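Local coordinates for protein thymidylate synthase ThyX (Streptomyces cacaoi subsp. asoensis, PDB 4P5A) that probably catalyses the FAD-dependent reductive methylation of dUMP to dTMP, with methylenetetrahydrofolate as methyl donor and NADPH as reductant, and works as a homotetramer, at residues B[65-76]-B[173-184]; B[108-116]-B[126-137]. All coordinates share one frame; numbering follows the deposited sequence.

How the contacts relate
Contact 1 pairs strands 69-77 and 174-181, the two inner strands of the chain's four-stranded antiparallel sheet, and runs on into the start of helix 183-193. Contact 2 lies further out, where the loop after strand 105-107 meets the small two-stranded sheet 116-118/125-127 and the start of the long helix 131-157. Along the chain both segments of contact 2 fall within the 96 residues that separate the two strands of contact 1. The contact centres are 29 Å apart, and the nearest atoms, about 5 Å apart, do not touch. Contact 1 thus belongs to the buried core and an FAD site, whereas contact 2 shapes a partly exposed outer region that faces another subunit.

Contact 1: B[65-76]-B[173-184]; sequences FEHNSMTFLVRA and TYSVLYATCNAR. With FAD (flavin-adenine dinucleotide), chain L.
Leu73 and Val176 meet tightly on one face of the antiparallel pair: CD1 of Leu73 lies 3.5 Å from CG2 of Val176, closer than usual for two methyls. Leu73 CD1 also touches the Tyr178 ring edge. On the same face Thr71 OG1 and Thr180 OG1 share a 2.7 Å hydrogen bond; beta-branched threonines suit strands, and the two hydroxyls satisfy one another, Thr180 OG1 also bonding His67 of a second subunit. The other face carries Val74 beside Leu177, and Cys181 SG at the edge of the Phe72 ring; helix 207-223 packs on Met70 and Val74.

Toward Arg75, Tyr174 and Ser175 the contact becomes partly exposed, the Arg75 guanidinium laying one face over Val176 CG2. At the other end Glu66 OE2 forms a salt bridge with Arg184 NH2 (2.8 Å), in the guanidinium plane, and a second with Arg88 of a third subunit; OE1 is hydrogen-bonded to Ser91 of the second. Arg184, its CG anti to the backbone N (chi1 -164°) and its chain extended, holds the FAD phosphate with NH1 on O2P and NH2 on O1P, while Asn182 ND2 gives adenine N1A a nearly straight bond (178°), an arrangement characteristic of the intersubunit FAD site of ThyX.

Contact 2: B[108-116]-B[126-137]; sequences VPDATRLLR and YVGGSTDDHQQV
Arg116 sets CG opposite its own carbonyl carbon (chi1 -71°) and runs extended to NE, which carries the guanidinium across to Asp133, while His134 swings its ring away from its backbone N (chi1 -171°) toward Pro109. The first reach joins a classic beta bulge, in which Leu115 and Arg116 both face Val127, to the capping box at the start of helix 131-157; the second ties the helix to the loop before the bulge. Arg116 and Val127 exchange two backbone bonds.

Asp133 serves both motifs. Arg116 grips it side-on, NE to OD1 (2.8 Å) and NH2 to OD2 (2.9 Å), with the two planes 45° apart. OD1 also accepts from Ser130 N, from the opposite face of the carboxylate, and Ser130 OG in return caps Asp133 N. Arginine suits this place because its long chain reaches from the strand to the helix start and offers two donors; a leucine here would probably leave the Asp133 carboxylate without its countercharge and the bulge less firmly tied.

Between these polar ties sits Leu115, whose CD1 rests against the helix 3.6 Å from His134 CA, a buried place that suits a branched apolar side chain. Gly129 lies close by, where a side chain would be crowded by Leu115 and Asp133; its N is bridged by a water to Arg113 O. Pro109 packs on Val137, and in one of two conformers His134 gives its NE2-H to Pro109 O at 2.9 Å, in the ring plane, while Ala111 CA makes a CH-pi contact over the ring face, 4.0 Å from the His134 centroid.

Contact 1: B[65-76]-B[173-184]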
loop_
_atom_site.group_PDB
_atom_site.type_symbol
_atom_site.label_atom_id
_atom_site.label_comp_id
_atom_site.label_asym_id
_atom_site.label_seq_id
_atom_site.Cartn_x
_atom_site.Cartn_y
_atom_site.Cartn_z
ATOM N N PHE B 65 -7.477 -12.705 6.445
ATOM C CA PHE B 65 -7.261 -12.097 7.728
ATOM C C PHE B 65 -7.297 -10.566 7.723
ATOM O O PHE B 65 -7.092 -9.892 8.747
ATOM C CB PHE B 65 -5.887 -12.550 8.236
ATOM C CG PHE B 65 -5.827 -14.084 8.486
ATOM C CD1 PHE B 65 -6.308 -14.625 9.701
ATOM C CD2 PHE B 65 -5.312 -14.937 7.539
ATOM C CE1 PHE B 65 -6.285 -15.984 9.928
ATOM C CE2 PHE B 65 -5.351 -16.377 7.769
ATOM C CZ PHE B 65 -5.780 -16.852 9.016
ATOM N N GLU B 66 -7.555 -9.956 6.578
ATOM C CA GLU B 66 -7.610 -8.465 6.512
ATOM C C GLU B 66 -9.004 -7.922 6.759
ATOM O O GLU B 66 -9.133 -6.661 6.832
ATOM C CB GLU B 66 -7.172 -7.983 5.095
ATOM C CG GLU B 66 -5.724 -8.332 4.823
ATOM C CD GLU B 66 -5.278 -7.914 3.374
ATOM O OE1 GLU B 66 -6.035 -7.169 2.693
ATOM O OE2 GLU B 66 -4.194 -8.339 2.974
ATOM N N HIS B 67 -10.017 -8.793 6.827
ATOM C CA HIS B 67 -11.396 -8.257 6.853
ATOM C C HIS B 67 -11.813 -7.995 8.297
ATOM O O HIS B 67 -12.752 -8.595 8.825
ATOM C CB HIS B 67 -12.361 -9.215 6.106
ATOM C CG HIS B 67 -11.975 -9.294 4.668
ATOM N ND1 HIS B 67 -12.553 -8.505 3.689
ATOM C CD2 HIS B 67 -11.031 -10.020 4.044
ATOM C CE1 HIS B 67 -11.976 -8.721 2.521
ATOM N NE2 HIS B 67 -11.061 -9.645 2.692
ATOM N N ASN B 68 -11.092 -7.081 8.972
ATOM C CA ASN B 68 -11.359 -6.739 10.350
ATOM C C ASN B 68 -10.620 -5.505 10.699
ATOM O O ASN B 68 -9.816 -5.059 9.857
ATOM C CB ASN B 68 -10.943 -7.889 11.314
ATOM C CG ASN B 68 -9.543 -8.439 11.010
ATOM O OD1 ASN B 68 -9.327 -9.613 10.500
ATOM N ND2 ASN B 68 -8.640 -7.664 11.279
ATOM N N SER B 69 -10.741 -5.017 11.916
ATOM C CA SER B 69 -9.981 -3.815 12.280
ATOM C C SER B 69 -9.749 -3.779 13.786
ATOM O O SER B 69 -10.632 -4.250 14.571
ATOM C CB SER B 69 -10.776 -2.612 11.844
ATOM O OG SER B 69 -10.106 -1.427 12.167
ATOM N N MET B 70 -8.632 -3.215 14.173
ATOM C CA MET B 70 -8.383 -2.978 15.596
ATOM C C MET B 70 -7.778 -1.603 15.736
ATOM O O MET B 70 -6.869 -1.279 14.940
ATOM C CB MET B 70 -7.351 -3.995 16.111
ATOM C CG MET B 70 -8.039 -5.403 16.364
ATOM S SD MET B 70 -6.690 -6.659 16.543
ATOM C CE MET B 70 -6.136 -6.978 14.772
ATOM N N THR B 71 -8.184 -0.841 16.731
ATOM C CA THR B 71 -7.532 0.522 16.853
ATOM C C THR B 71 -6.931 0.602 18.234
ATOM O O THR B 71 -7.624 0.354 19.229
ATOM C CB THR B 71 -8.578 1.613 16.741
ATOM O OG1 THR B 71 -9.163 1.624 15.377
ATOM C CG2 THR B 71 -8.034 3.037 17.082
ATOM N N PHE B 72 -5.672 0.970 18.304
ATOM C CA PHE B 72 -4.951 1.076 19.581
ATOM C C PHE B 72 -4.620 2.522 19.888
ATOM O O PHE B 72 -4.199 3.271 18.988
ATOM C CB PHE B 72 -3.623 0.319 19.506
ATOM C CG PHE B 72 -3.803 -1.164 19.347
ATOM C CD1 PHE B 72 -4.173 -1.934 20.479
ATOM C CD2 PHE B 72 -3.662 -1.758 18.107
ATOM C CE1 PHE B 72 -4.322 -3.338 20.370
ATOM C CE2 PHE B 72 -3.829 -3.157 17.977
ATOM C CZ PHE B 72 -4.175 -3.917 19.105
ATOM N N LEU B 73 -4.644 2.861 21.159
ATOM C CA LEU B 73 -4.065 4.118 21.644
ATOM C C LEU B 73 -2.725 3.761 22.238
ATOM O O LEU B 73 -2.622 2.931 23.195
ATOM C CB LEU B 73 -4.951 4.716 22.805
ATOM C CG LEU B 73 -4.464 6.044 23.498
ATOM C CD1 LEU B 73 -4.321 7.192 22.500
ATOM C CD2 LEU B 73 -5.623 6.435 24.510
ATOM N N VAL B 74 -1.666 4.394 21.725
ATOM C CA VAL B 74 -0.321 4.040 22.121
ATOM C C VAL B 74 0.356 5.301 22.689
ATOM O O VAL B 74 0.305 6.352 22.105
ATOM C CB VAL B 74 0.507 3.596 20.855
ATOM C CG1 VAL B 74 1.981 3.247 21.267
ATOM C CG2 VAL B 74 -0.173 2.339 20.205
ATOM N N ARG B 75 0.974 5.188 23.865
ATOM C CA ARG B 75 1.831 6.225 24.369
ATOM C C ARG B 75 3.282 5.749 24.518
ATOM O O ARG B 75 3.553 4.738 25.209
ATOM C CB ARG B 75 1.305 6.675 25.750
ATOM C CG ARG B 75 2.066 7.926 26.330
ATOM C CD ARG B 75 1.383 8.472 27.688
ATOM N NE ARG B 75 -0.046 8.133 27.714
ATOM C CZ ARG B 75 -1.038 8.911 27.270
ATOM N NH1 ARG B 75 -0.801 10.140 26.792
ATOM N NH2 ARG B 75 -2.281 8.467 27.316
ATOM N N ALA B 76 4.221 6.423 23.846
ATOM C CA ALA B 76 5.592 5.880 23.764
ATOM C C ALA B 76 6.458 7.054 23.391
ATOM O O ALA B 76 5.963 8.042 22.792
ATOM C CB ALA B 76 5.678 4.727 22.657
ATOM N N THR B 173 11.099 12.050 24.236
ATOM C CA THR B 173 9.881 12.751 24.587
ATOM C C THR B 173 8.652 11.833 24.273
ATOM O O THR B 173 8.626 11.251 23.213
ATOM C CB THR B 173 9.735 14.018 23.673
ATOM O OG1 THR B 173 10.875 14.867 23.931
ATOM C CG2 THR B 173 8.483 14.806 24.103
ATOM N N TYR B 174 7.698 11.727 25.181
ATOM C CA TYR B 174 6.515 10.868 24.927
ATOM C C TYR B 174 5.600 11.527 23.891
ATOM O O TYR B 174 5.432 12.795 23.894
ATOM C CB TYR B 174 5.731 10.671 26.216
ATOM C CG TYR B 174 6.226 9.483 26.988
ATOM C CD1 TYR B 174 5.746 8.213 26.749
ATOM C CD2 TYR B 174 7.226 9.649 27.980
ATOM C CE1 TYR B 174 6.231 7.104 27.504
ATOM C CE2 TYR B 174 7.664 8.593 28.753
ATOM C CZ TYR B 174 7.139 7.323 28.521
ATOM O OH TYR B 174 7.517 6.241 29.261
ATOM N N SER B 175 5.039 10.667 23.019
ATOM C CA SER B 175 4.005 11.075 22.134
ATOM C C SER B 175 2.833 10.075 22.283
ATOM O O SER B 175 2.934 9.102 23.024
ATOM C CB SER B 175 4.618 11.110 20.702
ATOM O OG SER B 175 3.703 11.845 19.838
ATOM N N VAL B 176 1.698 10.393 21.660
ATOM C CA VAL B 176 0.521 9.607 21.810
ATOM C C VAL B 176 -0.118 9.544 20.440
ATOM O O VAL B 176 -0.099 10.567 19.733
ATOM C CB VAL B 176 -0.443 10.177 22.866
ATOM C CG1 VAL B 176 -0.957 11.537 22.549
ATOM C CG2 VAL B 176 -1.571 9.243 23.117
ATOM N N LEU B 177 -0.649 8.397 20.053
ATOM C CA LEU B 177 -1.254 8.303 18.700
ATOM C C LEU B 177 -2.288 7.164 18.716
ATOM O O LEU B 177 -2.277 6.292 19.603
ATOM C CB LEU B 177 -0.137 7.959 17.633
ATOM C CG LEU B 177 0.540 6.603 17.797
ATOM C CD1 LEU B 177 1.085 6.152 16.363
ATOM C CD2 LEU B 177 1.786 6.552 18.686
ATOM N N TYR B 178 -3.198 7.194 17.719
ATOM C CA TYR B 178 -3.995 6.034 17.376
ATOM C C TYR B 178 -3.265 5.285 16.269
ATOM O O TYR B 178 -2.693 5.924 15.331
ATOM C CB TYR B 178 -5.314 6.537 16.796
ATOM C CG TYR B 178 -6.412 6.742 17.828
ATOM C CD1 TYR B 178 -7.778 6.546 17.493
ATOM C CD2 TYR B 178 -6.119 7.210 19.096
ATOM C CE1 TYR B 178 -8.818 6.850 18.465
ATOM C CE2 TYR B 178 -7.128 7.525 20.047
ATOM C CZ TYR B 178 -8.501 7.293 19.701
ATOM O OH TYR B 178 -9.418 7.595 20.731
ATOM N N ALA B 179 -3.320 3.965 16.349
ATOM C CA ALA B 179 -2.669 3.041 15.352
ATOM C C ALA B 179 -3.733 1.959 15.095
ATOM O O ALA B 179 -4.224 1.267 16.057
ATOM C CB ALA B 179 -1.397 2.385 15.935
ATOM N N THR B 180 -4.174 1.889 13.836
ATOM C CA THR B 180 -5.236 0.958 13.427
ATOM C C THR B 180 -4.664 -0.079 12.418
ATOM O O THR B 180 -3.916 0.274 11.519
ATOM C CB THR B 180 -6.478 1.762 12.799
ATOM O OG1 THR B 180 -7.092 2.550 13.867
ATOM C CG2 THR B 180 -7.536 0.802 12.239
ATOM N N CYS B 181 -5.028 -1.359 12.600
ATOM C CA CYS B 181 -4.446 -2.435 11.738
ATOM C C CYS B 181 -5.551 -3.449 11.571
ATOM O O CYS B 181 -6.524 -3.442 12.343
ATOM C CB CYS B 181 -3.215 -3.180 12.429
ATOM S SG CYS B 181 -3.598 -3.733 14.033
ATOM N N ASN B 182 -5.452 -4.213 10.504
ATOM C CA ASN B 182 -6.203 -5.473 10.450
ATOM C C ASN B 182 -5.286 -6.597 10.997
ATOM O O ASN B 182 -4.073 -6.380 11.240
ATOM C CB ASN B 182 -6.747 -5.768 9.056
ATOM C CG ASN B 182 -5.635 -5.894 8.006
ATOM O OD1 ASN B 182 -4.682 -6.665 8.213
ATOM N ND2 ASN B 182 -5.719 -5.105 6.873
ATOM N N ALA B 183 -5.863 -7.800 11.178
ATOM C CA ALA B 183 -5.067 -8.830 11.851
ATOM C C ALA B 183 -3.871 -9.293 10.997
ATOM O O ALA B 183 -2.834 -9.703 11.544
ATOM C CB ALA B 183 -5.978 -10.080 12.096
ATOM N N ARG B 184 -3.969 -9.227 9.649
ATOM C CA ARG B 184 -2.834 -9.619 8.786
ATOM C C ARG B 184 -1.691 -8.621 9.010
ATOM O O ARG B 184 -0.506 -9.044 9.161
ATOM C CB ARG B 184 -3.306 -9.669 7.325
ATOM C CG ARG B 184 -2.222 -10.485 6.508
ATOM C CD ARG B 184 -2.469 -10.203 5.006
ATOM N NE ARG B 184 -1.643 -11.176 4.259
ATOM C CZ ARG B 184 -1.709 -11.231 2.903
ATOM N NH1 ARG B 184 -0.975 -12.198 2.244
ATOM N NH2 ARG B 184 -2.493 -10.372 2.227
HETATM P PA FAD L . 0.108 -7.975 -2.235
HETATM O O1A FAD L . 1.128 -7.615 -3.115
HETATM O O2A FAD L . -1.199 -7.339 -2.460
HETATM O O5B FAD L . 0.623 -7.497 -0.785
HETATM C C5B FAD L . 1.876 -7.812 -0.422
HETATM C C4B FAD L . 1.980 -7.963 1.158
HETATM O O4B FAD L . 1.763 -6.577 1.541
HETATM C C3B FAD L . 0.872 -8.750 1.848
HETATM O O3B FAD L . 1.403 -10.078 1.886
HETATM C C2B FAD L . 0.818 -8.137 3.225
HETATM O O2B FAD L . 1.974 -8.526 4.047
HETATM C C1B FAD L . 0.942 -6.671 2.806
HETATM N N9A FAD L . -0.358 -5.993 2.555
HETATM C C8A FAD L . -0.714 -5.301 1.428
HETATM N N7A FAD L . -1.933 -4.716 1.673
HETATM C C5A FAD L . -2.345 -5.057 2.929
HETATM C C6A FAD L . -3.491 -4.766 3.648
HETATM N N6A FAD L . -4.446 -3.954 3.186
HETATM N N1A FAD L . -3.589 -5.260 4.923
HETATM C C2A FAD L . -2.603 -5.998 5.435
HETATM N N3A FAD L . -1.451 -6.286 4.740
HETATM C C4A FAD L . -1.322 -5.849 3.471
HETATM N N1 FAD L . -7.859 -14.633 -3.810
HETATM C C2 FAD L . -9.166 -14.686 -3.676
HETATM O O2 FAD L . -9.846 -13.645 -3.651
HETATM N N3 FAD L . -9.823 -15.916 -3.505
HETATM C C4 FAD L . -9.131 -17.097 -3.443
HETATM O O4 FAD L . -9.753 -18.178 -3.269
HETATM C C4X FAD L . -7.716 -17.066 -3.587
HETATM N N5 FAD L . -6.988 -18.219 -3.526
HETATM C C5X FAD L . -5.623 -18.159 -3.848
HETATM C C6 FAD L . -4.847 -19.368 -3.990
HETATM C C7 FAD L . -3.486 -19.228 -4.352
HETATM C C7M FAD L . -2.696 -20.588 -4.459
HETATM C C8 FAD L . -2.857 -17.995 -4.603
HETATM C C8M FAD L . -1.362 -17.753 -4.955
HETATM C C9 FAD L . -3.635 -16.839 -4.473
HETATM C C9A FAD L . -4.968 -16.927 -4.079
HETATM N N10 FAD L . -5.742 -15.729 -4.022
HETATM C C10 FAD L . -7.074 -15.828 -3.787
HETATM C "C1'" FAD L . -5.128 -14.385 -4.172
HETATM C "C2'" FAD L . -4.493 -14.018 -2.759
HETATM O "O2'" FAD L . -5.486 -13.891 -1.701
HETATM C "C3'" FAD L . -3.788 -12.669 -2.864
HETATM O "O3'" FAD L . -4.712 -11.697 -3.350
HETATM C "C4'" FAD L . -2.572 -12.721 -3.831
HETATM O "O4'" FAD L . -1.840 -13.900 -3.579
HETATM C "C5'" FAD L . -1.650 -11.543 -3.600
HETATM O "O5'" FAD L . -0.977 -11.792 -2.301
HETATM P P FAD L . -0.750 -10.570 -1.280
HETATM O O1P FAD L . -2.010 -9.973 -0.839
HETATM O O2P FAD L . 0.021 -11.245 -0.160
HETATM O O3P FAD L . 0.137 -9.570 -2.136
HETATM O O HOH W 1 -8.756 -4.208 5.863
#

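Contact 2: B[108-116]-B[126-137]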
loop_
_atom_site.group_PDB
_atom_site.type_symbol
_atom_site.label_atom_id
_atom_site.label_comp_id
_atom_site.label_asym_id
_atom_site.label_seq_id
_atom_site.Cartn_x
_atom_site.Cartn_y
_atom_site.Cartn_z
ATOM N N VAL B 108 12.823 6.988 30.237
ATOM C CA VAL B 108 14.142 6.425 30.620
ATOM C C VAL B 108 13.887 4.959 30.874
ATOM O O VAL B 108 12.837 4.597 31.388
ATOM C CB VAL B 108 14.731 7.160 31.966
ATOM C CG1 VAL B 108 15.059 8.609 31.705
ATOM C CG2 VAL B 108 13.760 7.001 33.091
ATOM N N PRO B 109 14.846 4.105 30.562
ATOM C CA PRO B 109 14.615 2.668 30.751
ATOM C C PRO B 109 14.467 2.313 32.228
ATOM O O PRO B 109 15.095 2.971 33.060
ATOM C CB PRO B 109 15.838 2.021 30.128
ATOM C CG PRO B 109 16.881 3.174 29.837
ATOM C CD PRO B 109 16.158 4.480 29.998
ATOM N N ASP B 110 13.687 1.283 32.553
ATOM C CA ASP B 110 13.646 0.869 33.973
ATOM C C ASP B 110 14.824 -0.060 34.361
ATOM O O ASP B 110 15.731 -0.392 33.562
ATOM C CB ASP B 110 12.326 0.251 34.342
ATOM C CG ASP B 110 12.112 -1.064 33.689
ATOM O OD1 ASP B 110 13.077 -1.775 33.228
ATOM O OD2 ASP B 110 10.947 -1.423 33.642
ATOM N N ALA B 111 14.824 -0.472 35.617
ATOM C CA ALA B 111 16.010 -1.184 36.099
ATOM C C ALA B 111 16.199 -2.557 35.463
ATOM O O ALA B 111 17.280 -3.096 35.565
ATOM C CB ALA B 111 16.035 -1.243 37.671
ATOM N N THR B 112 15.195 -3.111 34.785
ATOM C CA THR B 112 15.310 -4.442 34.172
ATOM C C THR B 112 15.871 -4.387 32.735
ATOM O O THR B 112 16.387 -5.364 32.222
ATOM C CB THR B 112 13.942 -5.220 34.150
ATOM O OG1 THR B 112 13.083 -4.617 33.197
ATOM C CG2 THR B 112 13.269 -5.144 35.465
ATOM N N ARG B 113 15.769 -3.241 32.088
ATOM C CA ARG B 113 16.287 -3.094 30.704
ATOM C C ARG B 113 17.774 -3.496 30.562
ATOM O O ARG B 113 18.653 -3.110 31.385
ATOM C CB ARG B 113 16.124 -1.644 30.282
ATOM C CG ARG B 113 15.315 -1.511 28.938
ATOM C CD ARG B 113 16.281 -1.606 27.933
ATOM N NE ARG B 113 15.856 -1.084 26.636
ATOM C CZ ARG B 113 16.589 -1.344 25.565
ATOM N NH1 ARG B 113 17.662 -2.090 25.706
ATOM N NH2 ARG B 113 16.307 -0.848 24.378
ATOM N N LEU B 114 18.096 -4.188 29.489
ATOM C CA LEU B 114 19.531 -4.520 29.254
ATOM C C LEU B 114 20.183 -3.277 28.722
ATOM O O LEU B 114 19.633 -2.652 27.808
ATOM C CB LEU B 114 19.642 -5.641 28.235
ATOM C CG LEU B 114 18.763 -6.867 28.594
ATOM C CD1 LEU B 114 18.631 -7.862 27.451
ATOM C CD2 LEU B 114 19.232 -7.572 29.864
ATOM N N LEU B 115 21.329 -2.876 29.267
ATOM C CA LEU B 115 21.927 -1.597 28.872
ATOM C C LEU B 115 23.227 -1.675 28.102
ATOM O O LEU B 115 23.716 -0.629 27.680
ATOM C CB LEU B 115 22.104 -0.663 30.085
ATOM C CG LEU B 115 20.850 -0.267 30.852
ATOM C CD1 LEU B 115 21.207 0.555 32.131
ATOM C CD2 LEU B 115 19.992 0.601 29.902
ATOM N N ARG B 116 23.776 -2.885 27.946
ATOM C CA ARG B 116 25.045 -3.065 27.255
ATOM C C ARG B 116 24.893 -3.883 26.027
ATOM O O ARG B 116 23.932 -4.637 25.876
ATOM C CB ARG B 116 26.069 -3.721 28.157
ATOM C CG ARG B 116 26.495 -2.792 29.185
ATOM C CD ARG B 116 27.585 -3.339 30.048
ATOM N NE ARG B 116 27.993 -2.215 30.877
ATOM C CZ ARG B 116 29.038 -1.423 30.636
ATOM N NH1 ARG B 116 29.867 -1.634 29.614
ATOM N NH2 ARG B 116 29.290 -0.438 31.482
ATOM N N TYR B 126 21.958 -7.803 23.242
ATOM C CA TYR B 126 22.084 -6.959 24.421
ATOM C C TYR B 126 22.256 -7.824 25.695
ATOM O O TYR B 126 21.739 -8.978 25.767
ATOM C CB TYR B 126 20.939 -5.907 24.519
ATOM C CG TYR B 126 20.901 -5.022 23.258
ATOM C CD1 TYR B 126 21.750 -3.890 23.140
ATOM C CD2 TYR B 126 20.095 -5.357 22.182
ATOM C CE1 TYR B 126 21.770 -3.097 21.954
ATOM C CE2 TYR B 126 20.069 -4.575 20.999
ATOM C CZ TYR B 126 20.913 -3.422 20.902
ATOM O OH TYR B 126 20.926 -2.679 19.752
ATOM N N VAL B 127 22.991 -7.249 26.659
ATOM C CA VAL B 127 23.277 -7.904 27.943
ATOM C C VAL B 127 23.100 -6.943 29.098
ATOM O O VAL B 127 23.048 -5.706 28.888
ATOM C CB VAL B 127 24.705 -8.506 28.010
ATOM C CG1 VAL B 127 24.797 -9.708 27.022
ATOM C CG2 VAL B 127 25.801 -7.422 27.745
ATOM N N GLY B 128 23.006 -7.526 30.306
ATOM C CA GLY B 128 22.668 -6.782 31.529
ATOM C C GLY B 128 23.669 -5.670 31.782
ATOM O O GLY B 128 24.861 -5.816 31.430
ATOM N N GLY B 129 23.177 -4.551 32.347
ATOM C CA GLY B 129 24.058 -3.478 32.904
ATOM C C GLY B 129 24.142 -3.661 34.430
ATOM O O GLY B 129 23.352 -4.446 35.020
ATOM N N SER B 130 25.087 -2.966 35.077
ATOM C CA SER B 130 25.205 -3.005 36.550
ATOM C C SER B 130 24.279 -1.949 37.153
ATOM O O SER B 130 23.662 -1.131 36.426
ATOM C CB SER B 130 26.666 -2.768 36.984
ATOM O OG SER B 130 27.124 -1.481 36.547
ATOM N N THR B 131 24.166 -1.948 38.477
ATOM C CA THR B 131 23.395 -0.884 39.138
ATOM C C THR B 131 23.992 0.471 38.760
ATOM O O THR B 131 23.246 1.414 38.438
ATOM C CB THR B 131 23.331 -1.069 40.659
ATOM O OG1 THR B 131 22.683 -2.315 40.900
ATOM C CG2 THR B 131 22.483 0.041 41.313
ATOM N N ASP B 132 25.323 0.536 38.759
ATOM C CA ASP B 132 25.953 1.744 38.307
ATOM C C ASP B 132 25.572 2.183 36.854
ATOM O O ASP B 132 25.430 3.401 36.569
ATOM C CB ASP B 132 27.474 1.712 38.429
ATOM C CG ASP B 132 28.052 3.097 38.175
ATOM O OD1 ASP B 132 27.497 4.067 38.782
ATOM O OD2 ASP B 132 28.970 3.250 37.336
ATOM N N ASP B 133 25.440 1.210 35.953
ATOM C CA ASP B 133 24.982 1.543 34.555
ATOM C C ASP B 133 23.612 2.233 34.557
ATOM O O ASP B 133 23.460 3.268 33.918
ATOM C CB ASP B 133 24.965 0.313 33.634
ATOM C CG ASP B 133 26.376 -0.191 33.342
ATOM O OD1 ASP B 133 26.591 -1.412 33.187
ATOM O OD2 ASP B 133 27.299 0.656 33.275
ATOM N N HIS B 134 22.639 1.673 35.276
ATOM C CA HIS B 134 21.317 2.289 35.312
ATOM C C HIS B 134 21.416 3.696 35.898
ATOM O O HIS B 134 20.873 4.646 35.344
ATOM C CB HIS B 134 20.276 1.469 36.076
ATOM C CG HIS B 134 18.872 2.003 35.933
ATOM N ND1 HIS B 134 18.139 2.492 36.994
ATOM C CD2 HIS B 134 18.076 2.130 34.843
ATOM C CE1 HIS B 134 16.952 2.892 36.567
ATOM N NE2 HIS B 134 16.897 2.672 35.259
ATOM N N GLN B 135 22.143 3.825 37.016
ATOM C CA GLN B 135 22.271 5.158 37.643
ATOM C C GLN B 135 22.852 6.194 36.707
ATOM O O GLN B 135 22.421 7.323 36.797
ATOM C CB GLN B 135 23.126 5.095 38.921
ATOM C CG GLN B 135 22.403 4.449 40.112
ATOM C CD GLN B 135 23.432 3.941 41.215
ATOM O OE1 GLN B 135 23.027 3.336 42.218
ATOM N NE2 GLN B 135 24.753 4.185 40.993
ATOM N N GLN B 136 23.846 5.806 35.906
ATOM C CA GLN B 136 24.563 6.678 34.986
ATOM C C GLN B 136 23.609 7.095 33.873
ATOM O O GLN B 136 23.536 8.296 33.511
ATOM C CB GLN B 136 25.781 5.956 34.362
ATOM C CG GLN B 136 27.051 6.175 35.165
ATOM C CD GLN B 136 27.024 7.571 35.859
ATOM O OE1 GLN B 136 27.293 8.630 35.228
ATOM N NE2 GLN B 136 26.614 7.569 37.146
ATOM N N VAL B 137 22.834 6.131 33.388
ATOM C CA VAL B 137 21.751 6.508 32.434
ATOM C C VAL B 137 20.728 7.502 33.001
ATOM O O VAL B 137 20.495 8.565 32.374
ATOM C CB VAL B 137 21.067 5.275 31.760
ATOM C CG1 VAL B 137 19.843 5.696 30.895
ATOM C CG2 VAL B 137 22.078 4.523 30.880
HETATM O O HOH W 2 20.491 -4.228 32.975
#